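Local coordinates for uroporphyrinogen-III C-methyltransferase (Pseudomonas denitrificans, PDB 1S4D), which catalyses the two successive S-adenosyl-L-methionine-dependent methylations, at C-2 and C-7, that turn uroporphyrinogen III into precorrin-2 on the way to cobalamin and siroheme, at residues R84-E87 and L88-G92; I168-Q171 and G172-S175; L221-T224 and L225-E229. All coordinates share one frame; numbering follows the deposited sequence.

The three contacts are local ones, following one another along the chain. Contact 1 is the C-terminal end of helix 78-90, packed on the parallel sheet that contains strands 43-46 and 94-99. Contacts 2 and 3 belong with the mixed sheet: contact 2 starts helix 170-176 beside strand 151-156, and contact 3 turns from edge strand 219-224 into helix 225-235. These two are neighbours, their nearest atoms about 8 Å apart, and both pack on helix 189-198. Contact 1 lies about 42 and 46 Å from them, centre to centre, away from the annotated sites. The side chain of W170 in contact 2 is about 12 Å from the bound S-adenosyl-L-homocysteine, and that of T223 in contact 3 about 11 Å from that of A241, which binds it.

Contact 1: residues R84-E87 and L88-G92; sequences RLVE and LARAG
The last turns of helix 78-90, closed by a Schellman motif at G92, bring R84 against L88 and V86 against R90. R84 lays its guanidinium over the isobutyl end of L88, with CD2 of L88 3.7 Å from NH1 of R84 and covering one face toward its rim. The arginine gets there by bending at chi2 and chi3 (113° and -75°), which folds the chain back over the leucine. At its edge the same group meets E87: NH1 of R84 gives a salt bridge of 2.5 Å to OE2 of E87. That oxygen lies near the guanidinium plane and is itself met on its anti side, well out of the carboxylate plane. NE of R84 adds a weak bond to OE2, and NH2 is paired with E65, so one acid of its own helix and one of strand 63-66 hold the guanidinium. On the next flank V86 and R90 run side by side, CG1 of V86 lying 4.1 Å from CZ of R90 over one face of its guanidinium.

Helix 78-90 packs here on one side of the five-stranded parallel sheet (order 3-2-4-1-5) of the tetrapyrrole methylase fold. L85 and L88 sit on strands 43-46 and 94-99, while V86 leans on L116 of helix 109-118. Regular i to i+4 bonds carry the backbone through, such as L88 N to R84 O at 2.9 Å and R90 N to V86 O at 2.9 Å. The last of them, A91 N to E87 O, stretches to 3.2 Å and is bent to 136° as the helix ends. G92, with positive phi, then returns its N to A89 O at 2.9 Å.

Contact 2: residues I168-Q171 and G172-S175; sequences INWQ and GIAS
I173 N bonds to the carbonyl O of N169 at 3.1 Å, nearly along the C=O axis, and this is the first i to i+4 bond of helix 170-176. N169 holds the N-cap position, but its side chain makes no capping bond. Its CG is anti to the backbone N (chi1 179°) and the amide lies beside G172, ND2 of N169 being 3.9 Å from G172 N. One residue on, A174 N reaches W170 O at 2.9 Å, the donor tilted 34° from the carbonyl plane. Q171 O takes two donors from one residue: S175 N at 3.0 Å, with an N-H...O angle of 157°, and S175 OG, also at 3.0 Å, which folds the serine hydroxyl back onto its own helix. A174 O is taken up in turn by R201.

This short helix flanks the mixed sheet and sits at the dimer interface of the enzyme. I173 packs on T153 and L155 of strand 151-156 and, across the interface, on G176 of the second subunit, while N169 and S175 each pack against the other's counterpart in that subunit. W170 touches I192, N195 and L196 of helix 189-198. Within the turn, the indole of W170 and the branched chain of I173 meet at an angle, CE3 of W170 lying 3.8 Å from CG2 of I173.

Contact 3: residues L221-T224 and L225-E229; sequences LETT and LARAE
With chi1 at 60°, T224 holds OG1 between its backbone N and carbonyl carbon, turned toward the start of the helix, where it accepts from R227 N. That makes T224 the N-cap of helix 225-235, at the point where edge strand 219-224 of the mixed sheet turns back; the short strand and helix segments run at 125° to one another. The capping bond is weak, 3.4 Å from R227 N to T224 OG1, though fairly straight. T223, one residue earlier, has OG1 anti to its backbone N (chi1 -163°), which brings the hydroxyl alongside R227 and leaves CG2 to face A228.

R227 passes over both threonines. Bent along its chain, it places CD 3.5 Å from OG1 of T224, and that oxygen stands at the edge of the guanidinium, close to its plane. CB of R227 comes 3.6 Å from OG1 of T223 as the two side chains pass, one running counter to the other. The polar ends converge on D231, one turn farther along the helix: its OD2 receives a hydrogen bond from OG1 of T223 and a salt bridge from NH1 of R227. Replacing T223 by a valine would probably leave D231 with one partner fewer beside R227 and so hold this carboxylate less firmly against the strand.

The first turn is pressed to the sheet on its apolar side. L225 packs on V207 of strand 206-211 and on L196 and I197 of helix 189-198, and A228 meets F209 and T193. On the strand side of the turn, the methyl CG2 of T223 rests 3.7 Å from CA of A228 and 3.9 Å from its CB.

Contact 1: residues R84-E87 and L88-G92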
loop_
_atom_site.group_PDB
_atom_site.type_symbol
_atom_site.label_atom_id
_atom_site.label_comp_id
_atom_site.label_asym_id
_atom_site.label_seq_id
_atom_site.Cartn_x
_atom_site.Cartn_y
_atom_site.Cartn_z
ATOM N N ARG B 84 13.509 9.506 -21.122
ATOM C CA ARG B 84 12.409 9.894 -22.006
ATOM C C ARG B 84 11.469 10.828 -21.246
ATOM O O ARG B 84 10.997 11.828 -21.812
ATOM C CB ARG B 84 11.690 8.662 -22.620
ATOM C CG ARG B 84 10.187 8.819 -22.952
ATOM C CD ARG B 84 9.765 8.800 -24.450
ATOM N NE ARG B 84 10.084 10.041 -25.149
ATOM C CZ ARG B 84 9.301 10.690 -26.035
ATOM N NH1 ARG B 84 9.749 11.804 -26.590
ATOM N NH2 ARG B 84 8.089 10.279 -26.375
ATOM N N LEU B 85 11.230 10.518 -19.964
ATOM C CA LEU B 85 10.485 11.404 -19.070
ATOM C C LEU B 85 11.130 12.786 -18.998
ATOM O O LEU B 85 10.452 13.805 -19.094
ATOM C CB LEU B 85 10.365 10.806 -17.667
ATOM C CG LEU B 85 9.545 9.507 -17.529
ATOM C CD1 LEU B 85 9.409 9.091 -16.052
ATOM C CD2 LEU B 85 8.185 9.572 -18.258
ATOM N N VAL B 86 12.447 12.809 -18.860
ATOM C CA VAL B 86 13.193 14.047 -18.850
ATOM C C VAL B 86 13.029 14.776 -20.193
ATOM O O VAL B 86 12.890 15.995 -20.221
ATOM C CB VAL B 86 14.687 13.795 -18.489
ATOM C CG1 VAL B 86 15.564 15.044 -18.740
ATOM C CG2 VAL B 86 14.803 13.332 -17.039
ATOM N N GLU B 87 13.017 14.031 -21.298
ATOM C CA GLU B 87 12.949 14.668 -22.610
ATOM C C GLU B 87 11.577 15.334 -22.808
ATOM O O GLU B 87 11.487 16.475 -23.272
ATOM C CB GLU B 87 13.318 13.677 -23.721
ATOM C CG GLU B 87 12.871 14.053 -25.119
ATOM C CD GLU B 87 13.091 12.927 -26.120
ATOM O OE1 GLU B 87 14.124 12.964 -26.817
ATOM O OE2 GLU B 87 12.254 12.001 -26.223
ATOM N N LEU B 88 10.528 14.619 -22.407
ATOM C CA LEU B 88 9.151 15.111 -22.426
ATOM C C LEU B 88 8.940 16.352 -21.576
ATOM O O LEU B 88 8.265 17.294 -22.002
ATOM C CB LEU B 88 8.207 13.998 -21.974
ATOM C CG LEU B 88 8.122 12.851 -22.989
ATOM C CD1 LEU B 88 7.574 11.596 -22.319
ATOM C CD2 LEU B 88 7.300 13.245 -24.234
ATOM N N ALA B 89 9.523 16.342 -20.378
ATOM C CA ALA B 89 9.422 17.449 -19.448
ATOM C C ALA B 89 10.203 18.704 -19.914
ATOM O O ALA B 89 9.674 19.823 -19.903
ATOM C CB ALA B 89 9.861 17.000 -18.089
ATOM N N ARG B 90 11.445 18.514 -20.336
ATOM C CA ARG B 90 12.241 19.607 -20.886
ATOM C C ARG B 90 11.568 20.298 -22.093
ATOM O O ARG B 90 11.794 21.469 -22.348
ATOM C CB ARG B 90 13.647 19.117 -21.258
ATOM C CG ARG B 90 14.546 18.884 -20.064
ATOM C CD ARG B 90 16.027 18.776 -20.407
ATOM N NE ARG B 90 16.850 18.877 -19.202
ATOM C CZ ARG B 90 18.020 18.275 -19.037
ATOM N NH1 ARG B 90 18.537 17.522 -20.000
ATOM N NH2 ARG B 90 18.675 18.421 -17.898
ATOM N N ALA B 91 10.732 19.570 -22.820
ATOM C CA ALA B 91 10.027 20.142 -23.966
ATOM C C ALA B 91 8.716 20.873 -23.585
ATOM O O ALA B 91 8.034 21.436 -24.450
ATOM C CB ALA B 91 9.777 19.066 -25.012
ATOM N N GLY B 92 8.369 20.845 -22.296
ATOM C CA GLY B 92 7.259 21.618 -21.787
ATOM C C GLY B 92 5.942 20.888 -21.664
ATOM O O GLY B 92 4.924 21.527 -21.433
#

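Contact 2: residues I168-Q171 and G172-S175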
loop_
_atom_site.group_PDB
_atom_site.type_symbol
_atom_site.label_atom_id
_atom_site.label_comp_id
_atom_site.label_asym_id
_atom_site.label_seq_id
_atom_site.Cartn_x
_atom_site.Cartn_y
_atom_site.Cartn_z
ATOM N N ILE B 168 18.746 -12.291 -0.054
ATOM C CA ILE B 168 17.695 -12.350 0.904
ATOM C C ILE B 168 18.208 -13.448 1.816
ATOM O O ILE B 168 18.884 -14.422 1.370
ATOM C CB ILE B 168 16.368 -12.717 0.272
ATOM C CG1 ILE B 168 15.808 -11.494 -0.467
ATOM C CG2 ILE B 168 15.391 -13.182 1.320
ATOM C CD1 ILE B 168 14.556 -11.795 -1.256
ATOM N N ASN B 169 18.019 -13.172 3.093
ATOM C CA ASN B 169 18.339 -14.110 4.121
ATOM C C ASN B 169 17.013 -14.811 4.394
ATOM O O ASN B 169 16.220 -14.385 5.240
ATOM C CB ASN B 169 18.851 -13.338 5.330
ATOM C CG ASN B 169 19.194 -14.230 6.492
ATOM O OD1 ASN B 169 19.498 -15.400 6.329
ATOM N ND2 ASN B 169 19.186 -13.670 7.670
ATOM N N TRP B 170 16.745 -15.858 3.616
ATOM C CA TRP B 170 15.458 -16.532 3.662
ATOM C C TRP B 170 15.059 -17.053 5.053
ATOM O O TRP B 170 13.879 -17.187 5.348
ATOM C CB TRP B 170 15.343 -17.586 2.525
ATOM C CG TRP B 170 15.080 -16.927 1.167
ATOM C CD1 TRP B 170 16.016 -16.669 0.199
ATOM C CD2 TRP B 170 13.821 -16.413 0.657
ATOM N NE1 TRP B 170 15.429 -16.028 -0.868
ATOM C CE2 TRP B 170 14.084 -15.864 -0.623
ATOM C CE3 TRP B 170 12.502 -16.385 1.135
ATOM C CZ2 TRP B 170 13.088 -15.285 -1.422
ATOM C CZ3 TRP B 170 11.500 -15.807 0.329
ATOM C CH2 TRP B 170 11.806 -15.271 -0.934
ATOM N N GLN B 171 16.020 -17.301 5.931
ATOM C CA GLN B 171 15.707 -17.797 7.269
ATOM C C GLN B 171 15.152 -16.680 8.180
ATOM O O GLN B 171 14.147 -16.867 8.880
ATOM C CB GLN B 171 16.941 -18.449 7.857
ATOM C CG GLN B 171 16.996 -18.455 9.355
ATOM C CD GLN B 171 16.665 -19.802 9.921
ATOM O OE1 GLN B 171 15.557 -20.324 9.703
ATOM N NE2 GLN B 171 17.622 -20.389 10.658
ATOM N N GLY B 172 15.813 -15.519 8.152
ATOM C CA GLY B 172 15.284 -14.321 8.785
ATOM C C GLY B 172 13.877 -13.993 8.305
ATOM O O GLY B 172 12.983 -13.670 9.098
ATOM N N ILE B 173 13.679 -14.094 6.999
ATOM C CA ILE B 173 12.387 -13.835 6.402
ATOM C C ILE B 173 11.356 -14.833 6.884
ATOM O O ILE B 173 10.225 -14.442 7.179
ATOM C CB ILE B 173 12.506 -13.746 4.849
ATOM C CG1 ILE B 173 12.511 -12.268 4.453
ATOM C CG2 ILE B 173 11.342 -14.430 4.154
ATOM C CD1 ILE B 173 13.525 -11.912 3.526
ATOM N N ALA B 174 11.760 -16.106 7.012
ATOM C CA ALA B 174 10.903 -17.149 7.590
ATOM C C ALA B 174 10.458 -16.896 9.054
ATOM O O ALA B 174 9.267 -17.102 9.359
ATOM C CB ALA B 174 11.557 -18.499 7.474
ATOM N N SER B 175 11.380 -16.463 9.938
ATOM C CA SER B 175 11.046 -16.174 11.346
ATOM C C SER B 175 10.447 -14.803 11.613
ATOM O O SER B 175 9.753 -14.616 12.606
ATOM C CB SER B 175 12.269 -16.286 12.255
ATOM O OG SER B 175 13.263 -17.098 11.697
#

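Contact 3: residues L221-T224 and L225-E229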
loop_
_atom_site.group_PDB
_atom_site.type_symbol
_atom_site.label_atom_id
_atom_site.label_comp_id
_atom_site.label_asym_id
_atom_site.label_seq_id
_atom_site.Cartn_x
_atom_site.Cartn_y
_atom_site.Cartn_z
ATOM N N LEU B 221 -5.664 -19.372 -6.340
ATOM C CA LEU B 221 -5.402 -20.741 -5.992
ATOM C C LEU B 221 -4.892 -20.804 -4.549
ATOM O O LEU B 221 -3.905 -20.166 -4.198
ATOM C CB LEU B 221 -4.360 -21.318 -6.952
ATOM C CG LEU B 221 -3.541 -22.546 -6.504
ATOM C CD1 LEU B 221 -4.388 -23.851 -6.502
ATOM C CD2 LEU B 221 -2.269 -22.702 -7.328
ATOM N N GLU B 222 -5.580 -21.572 -3.718
ATOM C CA GLU B 222 -5.036 -21.962 -2.426
ATOM C C GLU B 222 -4.478 -23.352 -2.503
ATOM O O GLU B 222 -4.972 -24.211 -3.240
ATOM C CB GLU B 222 -6.062 -21.941 -1.305
ATOM C CG GLU B 222 -7.279 -21.113 -1.615
ATOM C CD GLU B 222 -8.154 -20.896 -0.410
ATOM O OE1 GLU B 222 -8.033 -21.607 0.625
ATOM O OE2 GLU B 222 -8.989 -20.006 -0.510
ATOM N N THR B 223 -3.489 -23.519 -1.644
ATOM C CA THR B 223 -2.462 -24.529 -1.718
ATOM C C THR B 223 -1.642 -24.479 -0.419
ATOM O O THR B 223 -2.047 -23.842 0.552
ATOM C CB THR B 223 -1.612 -24.369 -3.009
ATOM O OG1 THR B 223 -0.897 -25.600 -3.208
ATOM C CG2 THR B 223 -0.497 -23.335 -2.875
ATOM N N THR B 224 -0.447 -25.069 -0.422
ATOM C CA THR B 224 0.469 -25.032 0.712
ATOM C C THR B 224 1.866 -24.804 0.173
ATOM O O THR B 224 2.058 -24.836 -1.049
ATOM C CB THR B 224 0.433 -26.353 1.487
ATOM O OG1 THR B 224 0.819 -27.423 0.608
ATOM C CG2 THR B 224 -0.983 -26.687 1.948
ATOM N N LEU B 225 2.841 -24.580 1.063
ATOM C CA LEU B 225 4.225 -24.320 0.632
ATOM C C LEU B 225 4.806 -25.509 -0.160
ATOM O O LEU B 225 5.371 -25.335 -1.247
ATOM C CB LEU B 225 5.130 -23.990 1.827
ATOM C CG LEU B 225 5.091 -22.584 2.451
ATOM C CD1 LEU B 225 5.948 -22.541 3.719
ATOM C CD2 LEU B 225 5.478 -21.458 1.479
ATOM N N ALA B 226 4.650 -26.720 0.374
ATOM C CA ALA B 226 5.172 -27.889 -0.305
ATOM C C ALA B 226 4.522 -28.020 -1.677
ATOM O O ALA B 226 5.227 -28.203 -2.659
ATOM C CB ALA B 226 4.953 -29.120 0.513
ATOM N N ARG B 227 3.196 -27.906 -1.755
ATOM C CA ARG B 227 2.485 -28.158 -3.011
ATOM C C ARG B 227 2.450 -26.970 -3.967
ATOM O O ARG B 227 1.986 -27.111 -5.099
ATOM C CB ARG B 227 1.048 -28.582 -2.740
ATOM C CG ARG B 227 0.895 -29.996 -2.203
ATOM C CD ARG B 227 -0.280 -30.161 -1.253
ATOM N NE ARG B 227 -1.379 -29.266 -1.603
ATOM C CZ ARG B 227 -2.359 -29.576 -2.448
ATOM N NH1 ARG B 227 -3.319 -28.683 -2.712
ATOM N NH2 ARG B 227 -2.379 -30.782 -3.030
ATOM N N ALA B 228 2.921 -25.808 -3.520
ATOM C CA ALA B 228 2.722 -24.573 -4.272
ATOM C C ALA B 228 3.238 -24.641 -5.711
ATOM O O ALA B 228 2.522 -24.286 -6.665
ATOM C CB ALA B 228 3.339 -23.414 -3.541
ATOM N N GLU B 229 4.476 -25.112 -5.861
ATOM C CA GLU B 229 5.135 -25.130 -7.163
ATOM C C GLU B 229 4.393 -26.013 -8.160
ATOM O O GLU B 229 4.127 -25.580 -9.270
ATOM C CB GLU B 229 6.603 -25.519 -7.055
ATOM C CG GLU B 229 7.277 -25.611 -8.412
ATOM C CD GLU B 229 8.655 -26.232 -8.359
ATOM O OE1 GLU B 229 9.386 -26.056 -9.354
ATOM O OE2 GLU B 229 9.013 -26.879 -7.335
#